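Local coordinates for protein MdbA (Actinomyces oris, PDB 4Z7X) that acts as a thiol-disulfide oxidoreductase of the thioredoxin superfamily, probably forming disulfide bonds in exported proteins such as those of the pilus assembly pathway, at residues Phe73-Leu84 and Leu211-Val221; Gln122-Ile133 and Gly150-Pro161. All coordinates share one frame; numbering follows the deposited sequence.

Both contacts are helix packing in the thioredoxin-type fold of MdbA, and both are partly buried. Contact 1 joins helix 68-86, which probably carries a CxxC motif at its start, to the C-terminal helix 216-222 and the loop before it. Contact 2 lies among the helices inserted between the strands, where helix 123-140 packs on helix 148-157. Contact 1 is built round a buried carboxylate and an imidazole. Contact 2 is mostly alanine, valine, leucine and isoleucine packing round one phenylalanine, with a salt bridge between two mobile side chains at the exposed side. The contacts meet where Glu-74 and Thr-78 of helix 68-86 touch His-127 and Asn-128 of helix 123-140.

Contact 1 of 2, residues Phe73-Leu84 and Leu211-Val221; sequences FEGLHTQEINQL and LQTPTSLTELV
The imidazole of His-77 has Leu-76 CG over one face, and its edge carries Glu-80 OE1, Leu-211 O, a water and, in one of its two conformers, Ser-216 OG. His-77 CD2 in turn lies over the centre of the Phe-73 ring, 3.4 Å above its plane, while Leu-211 CD1 meets that ring at the edge. This is knob-into-hole packing in a thioredoxin-type fold: Leu-217 of the C-terminal helix sits among Phe-73, His-77, Glu-80 and Ile-81 of helix 68-86. Its CD1 lies 3.7 Å from His-77 ND1.

Glu-80 reaches over from helix 68-86 to the first turn of helix 216-222. Its CG stands between the backbone N and carbonyl carbon (chi1 70°), and the chain then runs extended to the N-H groups there. OE1 accepts from Leu-217 N at 2.9 Å, on the syn side, and its anti lone pair takes His-77 ND1 at 2.7 Å. OE2 accepts from the N and OG1 of Thr-218. Four bonds thus grip the buried carboxylate, two to each oxygen, and fix its rotation; the helix start probably favours its negative charge. A glutamine here would probably turn an NH2 toward two of these donors and leave them without their acceptor. Beyond it, Leu-84 packs on Val-221. At the other end one water bridges His-77 NE2, 2.7 Å away, and Leu-211 O.

Contact 2 of 2, residues Gln122-Ile133 and Gly150-Pro161; sequences QSLSFHNAAFEI and GLVAAAAKVNVP
Ala-129 and Ala-154 face each other where helix 123-133 crosses helix 150-157 at 134°, with the axes 9.1 Å apart. This is close helix-helix packing in the helical part inserted into the thioredoxin-type fold. The two CB atoms meet at 4.0 Å, and the small side chains let the helices approach. Ile-133 CD1 comes in beside them, touching Ala-154 CB and Leu-151 CD2.

Phe-126 fills the inner side of the contact. Its CG is anti to the backbone N (chi1 -175°), which carries the ring across to the other helix. The ring presents an edge to the backbone there: Leu-151 O lies in its plane, 3.6 Å from CE1. CZ meets Leu-151 CD2, and CE1 meets Ala-155 CB. Met-112 and Phe-168 also pack on this ring.

Helix 150-157 ends in a Schellman motif. Asn-159 is its C-prime residue, with positive phi, and Val-160 N bonds back to Ala-155 O. The turn brings Val-158 and Val-160 against the start of helix 123-133. Val-158 CB meets Ser-125 CB at 3.8 Å, and Val-160 CG2 packs on Gln-122 CB. Next to Gln-122, Ser-123 faces away and belongs to the pocket of the bound cyclohexylamino sulfonic acid.

At the exposed side Lys-157 runs past Ala-129 and bends at chi3 (68°). In the conformers given here its NZ forms a salt bridge with Glu-132 OE1 at 2.6 Å, from above the carboxylate plane; both side chains have a second conformer, so the bridge is probably not permanent. In this conformer NZ also donates to a water, which donates to Ala-129 O at 2.9 Å.

Contact 1 of 2, residues Phe73-Leu84 and Leu211-Val221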
loop_
_atom_site.group_PDB
_atom_site.type_symbol
_atom_site.label_atom_id
_atom_site.label_comp_id
_atom_site.label_asym_id
_atom_site.label_seq_id
_atom_site.Cartn_x
_atom_site.Cartn_y
_atom_site.Cartn_z
ATOM N N PHE A 73 -6.623 0.295 10.102
ATOM C CA PHE A 73 -6.190 1.600 9.645
ATOM C C PHE A 73 -6.731 1.891 8.278
ATOM O O PHE A 73 -7.262 2.977 8.037
ATOM C CB PHE A 73 -4.649 1.681 9.657
ATOM C CG PHE A 73 -4.089 3.049 9.331
ATOM C CD1 PHE A 73 -3.950 3.449 8.003
ATOM C CD2 PHE A 73 -3.681 3.930 10.350
ATOM C CE1 PHE A 73 -3.451 4.704 7.691
ATOM C CE2 PHE A 73 -3.163 5.166 10.045
ATOM C CZ PHE A 73 -3.050 5.563 8.714
ATOM N N GLU A 74 -6.599 0.934 7.382
ATOM C CA GLU A 74 -7.097 1.081 6.033
ATOM C C GLU A 74 -8.616 1.306 6.041
ATOM O O GLU A 74 -9.124 2.203 5.342
ATOM C CB GLU A 74 -6.717 -0.142 5.196
ATOM C CG GLU A 74 -7.410 -0.192 3.828
ATOM C CD GLU A 74 -6.970 0.882 2.831
ATOM O OE1 GLU A 74 -7.667 1.023 1.785
ATOM O OE2 GLU A 74 -5.941 1.554 3.094
ATOM N N GLY A 75 -9.337 0.505 6.827
ATOM C CA GLY A 75 -10.774 0.690 6.886
ATOM C C GLY A 75 -11.185 2.096 7.377
ATOM O O GLY A 75 -12.077 2.724 6.826
ATOM N N LEU A 76 -10.515 2.599 8.400
ATOM C CA LEU A 76 -10.857 3.877 8.969
ATOM C C LEU A 76 -10.529 5.042 8.038
ATOM O O LEU A 76 -11.253 6.019 7.994
ATOM C CB LEU A 76 -10.121 4.059 10.303
ATOM C CG LEU A 76 -10.382 5.318 11.119
ATOM C CD1 LEU A 76 -11.869 5.410 11.447
ATOM C CD2 LEU A 76 -9.523 5.361 12.388
ATOM N N HIS A 77 -9.383 4.959 7.384
ATOM C CA HIS A 77 -8.815 6.112 6.679
ATOM C C HIS A 77 -8.934 6.088 5.169
ATOM O O HIS A 77 -8.579 7.074 4.530
ATOM C CB HIS A 77 -7.358 6.316 7.055
ATOM C CG HIS A 77 -7.152 6.620 8.503
ATOM N ND1 HIS A 77 -7.569 7.802 9.085
ATOM C CD2 HIS A 77 -6.617 5.885 9.504
ATOM C CE1 HIS A 77 -7.287 7.791 10.371
ATOM N NE2 HIS A 77 -6.713 6.638 10.658
ATOM N N THR A 78 -9.426 4.991 4.586
ATOM C CA THR A 78 -9.446 4.921 3.111
ATOM C C THR A 78 -10.209 6.069 2.465
ATOM O O THR A 78 -9.766 6.623 1.467
ATOM C CB THR A 78 -9.902 3.552 2.557
ATOM O OG1 THR A 78 -9.872 3.578 1.121
ATOM C CG2 THR A 78 -11.314 3.157 3.049
ATOM N N GLN A 79 -11.356 6.421 3.019
ATOM C CA GLN A 79 -12.169 7.467 2.409
ATOM C C GLN A 79 -11.409 8.790 2.402
ATOM O O GLN A 79 -11.338 9.476 1.362
ATOM C CB GLN A 79 -13.481 7.602 3.156
ATOM C CG GLN A 79 -14.416 8.547 2.471
ATOM C CD GLN A 79 -14.976 7.993 1.166
ATOM O OE1 GLN A 79 -15.014 6.757 0.890
ATOM N NE2 GLN A 79 -15.394 8.911 0.324
ATOM N N GLU A 80 -10.806 9.151 3.526
ATOM C CA GLU A 80 -10.113 10.462 3.584
ATOM C C GLU A 80 -8.777 10.454 2.828
ATOM O O GLU A 80 -8.368 11.461 2.301
ATOM C CB GLU A 80 -9.919 10.968 5.020
ATOM C CG GLU A 80 -8.922 10.217 5.880
ATOM C CD GLU A 80 -8.607 10.965 7.159
ATOM O OE1 GLU A 80 -8.193 10.310 8.146
ATOM O OE2 GLU A 80 -8.769 12.220 7.195
ATOM N N ILE A 81 -8.097 9.306 2.782
ATOM C CA ILE A 81 -6.887 9.236 1.975
ATOM C C ILE A 81 -7.243 9.459 0.498
ATOM O O ILE A 81 -6.567 10.205 -0.223
ATOM C CB ILE A 81 -6.176 7.904 2.162
ATOM C CG1 ILE A 81 -5.586 7.883 3.572
ATOM C CG2 ILE A 81 -5.137 7.692 1.076
ATOM C CD1 ILE A 81 -4.978 6.581 4.021
ATOM N N ASN A 82 -8.275 8.763 0.014
ATOM C CA ASN A 82 -8.740 8.975 -1.358
ATOM C C ASN A 82 -9.156 10.426 -1.592
ATOM O O ASN A 82 -8.888 10.993 -2.673
ATOM C CB ASN A 82 -9.890 8.043 -1.696
ATOM C CG ASN A 82 -9.418 6.622 -1.901
ATOM O OD1 ASN A 82 -8.232 6.398 -2.093
ATOM N ND2 ASN A 82 -10.314 5.668 -1.819
ATOM N N GLN A 83 -9.794 11.051 -0.574
ATOM C CA GLN A 83 -10.220 12.437 -0.708
ATOM C C GLN A 83 -9.039 13.368 -0.761
ATOM O O GLN A 83 -9.022 14.267 -1.591
ATOM C CB GLN A 83 -11.176 12.823 0.396
ATOM C CG GLN A 83 -11.841 14.126 0.137
ATOM C CD GLN A 83 -12.739 14.091 -1.069
ATOM O OE1 GLN A 83 -13.494 13.135 -1.280
ATOM N NE2 GLN A 83 -12.675 15.153 -1.870
ATOM N N LEU A 84 -8.075 13.186 0.141
ATOM C CA LEU A 84 -6.865 13.995 0.113
ATOM C C LEU A 84 -6.169 13.890 -1.218
ATOM O O LEU A 84 -5.656 14.884 -1.727
ATOM C CB LEU A 84 -5.929 13.588 1.248
ATOM C CG LEU A 84 -6.409 14.011 2.633
ATOM C CD1 LEU A 84 -5.715 13.130 3.669
ATOM C CD2 LEU A 84 -6.234 15.530 2.949
ATOM N N LEU A 211 -4.729 9.287 15.706
ATOM C CA LEU A 211 -5.526 9.091 14.500
ATOM C C LEU A 211 -6.663 8.140 14.791
ATOM O O LEU A 211 -6.655 7.017 14.329
ATOM C CB LEU A 211 -4.671 8.505 13.375
ATOM C CG LEU A 211 -3.383 9.255 13.034
ATOM C CD1 LEU A 211 -2.557 8.457 12.045
ATOM C CD2 LEU A 211 -3.729 10.615 12.476
ATOM N N GLN A 212 -7.684 8.600 15.479
ATOM C CA GLN A 212 -8.730 7.654 15.851
ATOM C C GLN A 212 -10.076 7.983 15.244
ATOM O O GLN A 212 -11.065 7.342 15.540
ATOM C CB GLN A 212 -8.765 7.473 17.369
ATOM C CG GLN A 212 -7.507 6.771 17.881
ATOM C CD GLN A 212 -7.561 6.477 19.372
ATOM O OE1 GLN A 212 -8.636 6.250 19.930
ATOM N NE2 GLN A 212 -6.401 6.475 20.024
ATOM N N THR A 213 -10.088 8.928 14.316
ATOM C CA THR A 213 -11.307 9.280 13.614
ATOM C C THR A 213 -11.075 9.240 12.095
ATOM O O THR A 213 -9.917 9.261 11.632
ATOM C CB THR A 213 -11.812 10.683 14.017
ATOM O OG1 THR A 213 -11.058 11.698 13.332
ATOM C CG2 THR A 213 -11.728 10.896 15.524
ATOM N N PRO A 214 -12.173 9.186 11.312
ATOM C CA PRO A 214 -11.998 9.085 9.867
ATOM C C PRO A 214 -11.585 10.370 9.207
ATOM O O PRO A 214 -11.423 10.403 7.988
ATOM C CB PRO A 214 -13.383 8.679 9.330
ATOM C CG PRO A 214 -14.311 8.660 10.471
ATOM C CD PRO A 214 -13.557 8.895 11.742
ATOM N N THR A 215 -11.452 11.434 9.981
ATOM C CA THR A 215 -10.970 12.709 9.460
ATOM C C THR A 215 -9.648 13.137 10.082
ATOM O O THR A 215 -9.183 14.266 9.853
ATOM C CB THR A 215 -11.982 13.824 9.736
ATOM O OG1 THR A 215 -12.269 13.868 11.139
ATOM C CG2 THR A 215 -13.212 13.562 8.968
ATOM N N SER A 216 -9.049 12.256 10.865
ATOM C CA SER A 216 -7.831 12.640 11.584
ATOM C C SER A 216 -6.616 12.908 10.690
ATOM O O SER A 216 -5.841 13.798 11.004
ATOM C CB SER A 216 -7.521 11.673 12.714
ATOM O OG SER A 216 -7.486 10.346 12.264
ATOM N N LEU A 217 -6.468 12.216 9.557
ATOM C CA LEU A 217 -5.367 12.533 8.640
ATOM C C LEU A 217 -5.626 13.890 7.990
ATOM O O LEU A 217 -4.701 14.675 7.791
ATOM C CB LEU A 217 -5.116 11.445 7.555
ATOM C CG LEU A 217 -4.528 10.146 8.130
ATOM C CD1 LEU A 217 -4.683 9.070 7.088
ATOM C CD2 LEU A 217 -3.071 10.322 8.514
ATOM N N THR A 218 -6.867 14.156 7.623
ATOM C CA THR A 218 -7.222 15.445 7.035
ATOM C C THR A 218 -6.888 16.614 7.964
ATOM O O THR A 218 -6.287 17.619 7.542
ATOM C CB THR A 218 -8.681 15.432 6.577
ATOM O OG1 THR A 218 -8.859 14.363 5.656
ATOM C CG2 THR A 218 -9.054 16.714 5.940
ATOM N N GLU A 219 -7.211 16.438 9.235
ATOM C CA GLU A 219 -6.877 17.436 10.259
ATOM C C GLU A 219 -5.386 17.666 10.400
ATOM O O GLU A 219 -4.941 18.815 10.486
ATOM C CB GLU A 219 -7.486 17.044 11.591
ATOM C CG GLU A 219 -9.018 17.063 11.560
ATOM C CD GLU A 219 -9.677 16.164 12.599
ATOM O OE1 GLU A 219 -8.999 15.715 13.565
ATOM O OE2 GLU A 219 -10.895 15.910 12.455
ATOM N N LEU A 220 -4.619 16.583 10.381
ATOM C CA LEU A 220 -3.162 16.672 10.399
ATOM C C LEU A 220 -2.646 17.432 9.179
ATOM O O LEU A 220 -1.836 18.337 9.292
ATOM C CB LEU A 220 -2.582 15.269 10.420
ATOM C CG LEU A 220 -1.054 15.164 10.251
ATOM C CD1 LEU A 220 -0.312 15.953 11.327
ATOM C CD2 LEU A 220 -0.605 13.720 10.208
ATOM N N VAL A 221 -3.112 17.041 7.996
ATOM C CA VAL A 221 -2.624 17.632 6.745
ATOM C C VAL A 221 -2.997 19.118 6.634
ATOM O O VAL A 221 -2.179 19.953 6.217
ATOM C CB VAL A 221 -3.126 16.811 5.525
ATOM C CG1 VAL A 221 -2.846 17.490 4.203
ATOM C CG2 VAL A 221 -2.502 15.425 5.551
HETATM O O HOH W 1 -11.708 8.207 6.210
HETATM O O HOH W 2 -6.174 5.157 12.874
#

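Contact 2 of 2, residues Gln122-Ile133 and Gly150-Pro161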
loop_
_atom_site.group_PDB
_atom_site.type_symbol
_atom_site.label_atom_id
_atom_site.label_comp_id
_atom_site.label_asym_id
_atom_site.label_seq_id
_atom_site.Cartn_x
_atom_site.Cartn_y
_atom_site.Cartn_z
ATOM N N GLN A 122 -6.629 0.493 -11.167
ATOM C CA GLN A 122 -7.374 -0.143 -10.074
ATOM C C GLN A 122 -6.514 -0.501 -8.890
ATOM O O GLN A 122 -6.974 -1.159 -7.960
ATOM C CB GLN A 122 -8.074 -1.376 -10.583
ATOM C CG GLN A 122 -9.245 -1.096 -11.515
ATOM C CD GLN A 122 -8.878 -0.878 -12.948
ATOM O OE1 GLN A 122 -8.056 -1.592 -13.502
ATOM N NE2 GLN A 122 -9.568 0.059 -13.589
ATOM N N SER A 123 -5.261 -0.058 -8.886
ATOM C CA SER A 123 -4.344 -0.497 -7.821
ATOM C C SER A 123 -4.751 -0.044 -6.415
ATOM O O SER A 123 -4.704 -0.853 -5.481
ATOM C CB SER A 123 -2.894 -0.112 -8.089
ATOM O OG SER A 123 -2.725 1.268 -8.226
ATOM N N LEU A 124 -5.119 1.237 -6.236
ATOM C CA LEU A 124 -5.473 1.687 -4.884
ATOM C C LEU A 124 -6.767 1.028 -4.379
ATOM O O LEU A 124 -6.876 0.657 -3.202
ATOM C CB LEU A 124 -5.482 3.219 -4.818
ATOM C CG LEU A 124 -5.540 3.826 -3.434
ATOM C CD1 LEU A 124 -4.416 3.327 -2.549
ATOM C CD2 LEU A 124 -5.522 5.345 -3.530
ATOM N N SER A 125 -7.727 0.815 -5.268
ATOM C CA SER A 125 -8.967 0.133 -4.918
ATOM C C SER A 125 -8.705 -1.323 -4.579
ATOM O O SER A 125 -9.311 -1.906 -3.668
ATOM C CB SER A 125 -9.941 0.214 -6.074
ATOM O OG SER A 125 -10.372 1.525 -6.220
ATOM N N PHE A 126 -7.765 -1.928 -5.301
ATOM C CA PHE A 126 -7.418 -3.341 -5.021
ATOM C C PHE A 126 -6.723 -3.467 -3.673
ATOM O O PHE A 126 -6.948 -4.409 -2.917
ATOM C CB PHE A 126 -6.578 -3.920 -6.145
ATOM C CG PHE A 126 -6.304 -5.381 -5.976
ATOM C CD1 PHE A 126 -7.339 -6.321 -6.053
ATOM C CD2 PHE A 126 -5.034 -5.833 -5.764
ATOM C CE1 PHE A 126 -7.082 -7.664 -5.903
ATOM C CE2 PHE A 126 -4.765 -7.208 -5.608
ATOM C CZ PHE A 126 -5.800 -8.113 -5.648
ATOM N N HIS A 127 -5.859 -2.512 -3.379
ATOM C CA HIS A 127 -5.221 -2.453 -2.064
ATOM C C HIS A 127 -6.259 -2.475 -0.961
ATOM O O HIS A 127 -6.185 -3.249 -0.012
ATOM C CB HIS A 127 -4.394 -1.160 -1.986
ATOM C CG HIS A 127 -3.721 -0.921 -0.678
ATOM N ND1 HIS A 127 -2.580 -1.579 -0.300
ATOM C CD2 HIS A 127 -4.003 -0.046 0.312
ATOM C CE1 HIS A 127 -2.202 -1.138 0.877
ATOM N NE2 HIS A 127 -3.044 -0.192 1.265
ATOM N N ASN A 128 -7.234 -1.594 -1.094
ATOM C CA ASN A 128 -8.346 -1.577 -0.149
ATOM C C ASN A 128 -9.088 -2.899 -0.092
ATOM O O ASN A 128 -9.472 -3.375 1.007
ATOM C CB ASN A 128 -9.328 -0.461 -0.494
ATOM C CG ASN A 128 -10.512 -0.456 0.435
ATOM O OD1 ASN A 128 -10.397 -0.021 1.589
ATOM N ND2 ASN A 128 -11.643 -0.956 -0.025
ATOM N N ALA A 129 -9.377 -3.462 -1.262
ATOM C CA ALA A 129 -10.146 -4.676 -1.297
ATOM C C ALA A 129 -9.427 -5.846 -0.647
ATOM O O ALA A 129 -10.065 -6.700 -0.016
ATOM C CB ALA A 129 -10.581 -4.985 -2.723
ATOM N N ALA A 130 -8.097 -5.904 -0.789
ATOM C CA ALA A 130 -7.321 -6.996 -0.203
ATOM C C ALA A 130 -7.349 -6.864 1.306
ATOM O O ALA A 130 -7.455 -7.852 2.008
ATOM C CB ALA A 130 -5.902 -6.950 -0.693
ATOM N N PHE A 131 -7.269 -5.638 1.810
ATOM C CA PHE A 131 -7.411 -5.444 3.249
ATOM C C PHE A 131 -8.823 -5.772 3.729
ATOM O O PHE A 131 -8.993 -6.260 4.831
ATOM C CB PHE A 131 -7.024 -4.033 3.667
ATOM C CG PHE A 131 -5.587 -3.900 4.099
ATOM C CD1 PHE A 131 -5.107 -4.683 5.123
ATOM C CD2 PHE A 131 -4.684 -3.065 3.445
ATOM C CE1 PHE A 131 -3.800 -4.571 5.562
ATOM C CE2 PHE A 131 -3.388 -2.932 3.900
ATOM C CZ PHE A 131 -2.939 -3.705 4.955
ATOM N N GLU A 132 -9.827 -5.510 2.912
ATOM C CA GLU A 132 -11.226 -5.807 3.262
ATOM C C GLU A 132 -11.411 -7.307 3.465
ATOM O O GLU A 132 -12.165 -7.753 4.326
ATOM C CB GLU A 132 -12.158 -5.274 2.149
ATOM C CG GLU A 132 -13.647 -5.424 2.412
ATOM C CD GLU A 132 -14.474 -4.499 1.525
ATOM O OE1 GLU A 132 -13.892 -3.692 0.762
ATOM O OE2 GLU A 132 -15.707 -4.590 1.564
ATOM N N ILE A 133 -10.736 -8.097 2.643
ATOM C CA ILE A 133 -10.799 -9.565 2.825
ATOM C C ILE A 133 -10.346 -9.922 4.261
ATOM O O ILE A 133 -10.992 -10.704 4.974
ATOM C CB ILE A 133 -9.912 -10.335 1.803
ATOM C CG1 ILE A 133 -10.517 -10.288 0.418
ATOM C CG2 ILE A 133 -9.734 -11.794 2.177
ATOM C CD1 ILE A 133 -9.632 -10.860 -0.666
ATOM N N GLY A 150 -10.165 -15.790 -3.853
ATOM C CA GLY A 150 -10.708 -14.658 -3.131
ATOM C C GLY A 150 -10.159 -13.356 -3.672
ATOM O O GLY A 150 -10.874 -12.367 -3.776
ATOM N N LEU A 151 -8.871 -13.328 -3.984
ATOM C CA LEU A 151 -8.291 -12.114 -4.591
ATOM C C LEU A 151 -8.796 -11.864 -5.997
ATOM O O LEU A 151 -8.934 -10.727 -6.385
ATOM C CB LEU A 151 -6.769 -12.162 -4.594
ATOM C CG LEU A 151 -6.121 -12.069 -3.195
ATOM C CD1 LEU A 151 -4.691 -12.566 -3.205
ATOM C CD2 LEU A 151 -6.243 -10.626 -2.666
ATOM N N VAL A 152 -9.026 -12.913 -6.769
ATOM C CA VAL A 152 -9.666 -12.765 -8.088
ATOM C C VAL A 152 -11.053 -12.108 -7.879
ATOM O O VAL A 152 -11.432 -11.176 -8.576
ATOM C CB VAL A 152 -9.776 -14.108 -8.800
ATOM C CG1 VAL A 152 -10.629 -13.986 -10.046
ATOM C CG2 VAL A 152 -8.371 -14.623 -9.213
ATOM N N ALA A 153 -11.782 -12.577 -6.888
ATOM C CA ALA A 153 -13.101 -12.002 -6.611
ATOM C C ALA A 153 -13.002 -10.550 -6.166
ATOM O O ALA A 153 -13.791 -9.719 -6.598
ATOM C CB ALA A 153 -13.860 -12.851 -5.629
ATOM N N ALA A 154 -12.000 -10.213 -5.357
ATOM C CA ALA A 154 -11.797 -8.837 -4.953
ATOM C C ALA A 154 -11.430 -7.965 -6.157
ATOM O O ALA A 154 -11.851 -6.820 -6.267
ATOM C CB ALA A 154 -10.711 -8.751 -3.913
ATOM N N ALA A 155 -10.608 -8.500 -7.047
ATOM C CA ALA A 155 -10.261 -7.794 -8.237
ATOM C C ALA A 155 -11.500 -7.526 -9.106
ATOM O O ALA A 155 -11.663 -6.417 -9.611
ATOM C CB ALA A 155 -9.240 -8.582 -8.993
ATOM N N ALA A 156 -12.417 -8.485 -9.195
ATOM C CA ALA A 156 -13.640 -8.266 -9.950
ATOM C C ALA A 156 -14.480 -7.176 -9.285
ATOM O O ALA A 156 -15.064 -6.352 -9.979
ATOM C CB ALA A 156 -14.437 -9.551 -10.052
ATOM N N LYS A 157 -14.533 -7.194 -7.957
ATOM C CA LYS A 157 -15.309 -6.199 -7.191
ATOM C C LYS A 157 -14.864 -4.769 -7.545
ATOM O O LYS A 157 -15.686 -3.857 -7.579
ATOM C CB LYS A 157 -15.196 -6.440 -5.676
ATOM C CG LYS A 157 -15.964 -5.435 -4.813
ATOM C CD LYS A 157 -15.898 -5.741 -3.309
ATOM C CE LYS A 157 -14.502 -5.545 -2.723
ATOM N NZ LYS A 157 -14.451 -5.335 -1.233
ATOM N N VAL A 158 -13.565 -4.577 -7.780
ATOM C CA VAL A 158 -13.043 -3.259 -8.134
ATOM C C VAL A 158 -12.754 -3.110 -9.613
ATOM O O VAL A 158 -12.144 -2.182 -10.017
ATOM C CB VAL A 158 -11.812 -2.866 -7.271
ATOM C CG1 VAL A 158 -12.149 -3.020 -5.786
ATOM C CG2 VAL A 158 -10.561 -3.648 -7.636
ATOM N N ASN A 159 -13.272 -4.033 -10.400
ATOM C CA ASN A 159 -13.234 -3.981 -11.861
ATOM C C ASN A 159 -11.818 -3.937 -12.461
ATOM O O ASN A 159 -11.567 -3.303 -13.503
ATOM C CB ASN A 159 -14.124 -2.848 -12.361
ATOM C CG ASN A 159 -15.539 -2.977 -11.847
ATOM O OD1 ASN A 159 -16.227 -4.023 -12.059
ATOM N ND2 ASN A 159 -15.974 -1.968 -11.140
ATOM N N VAL A 160 -10.910 -4.720 -11.859
ATOM C CA VAL A 160 -9.720 -5.115 -12.561
ATOM C C VAL A 160 -10.173 -5.943 -13.786
ATOM O O VAL A 160 -11.073 -6.766 -13.671
ATOM C CB VAL A 160 -8.819 -5.946 -11.640
ATOM C CG1 VAL A 160 -7.689 -6.632 -12.393
ATOM C CG2 VAL A 160 -8.269 -5.127 -10.486
ATOM N N PRO A 161 -9.580 -5.718 -14.964
ATOM C CA PRO A 161 -9.949 -6.531 -16.113
ATOM C C PRO A 161 -9.743 -8.033 -15.881
ATOM O O PRO A 161 -8.759 -8.440 -15.238
ATOM C CB PRO A 161 -9.035 -6.005 -17.219
ATOM C CG PRO A 161 -8.742 -4.588 -16.828
ATOM C CD PRO A 161 -8.564 -4.716 -15.329
HETATM O O HOH W 3 -12.805 -7.260 -0.766
#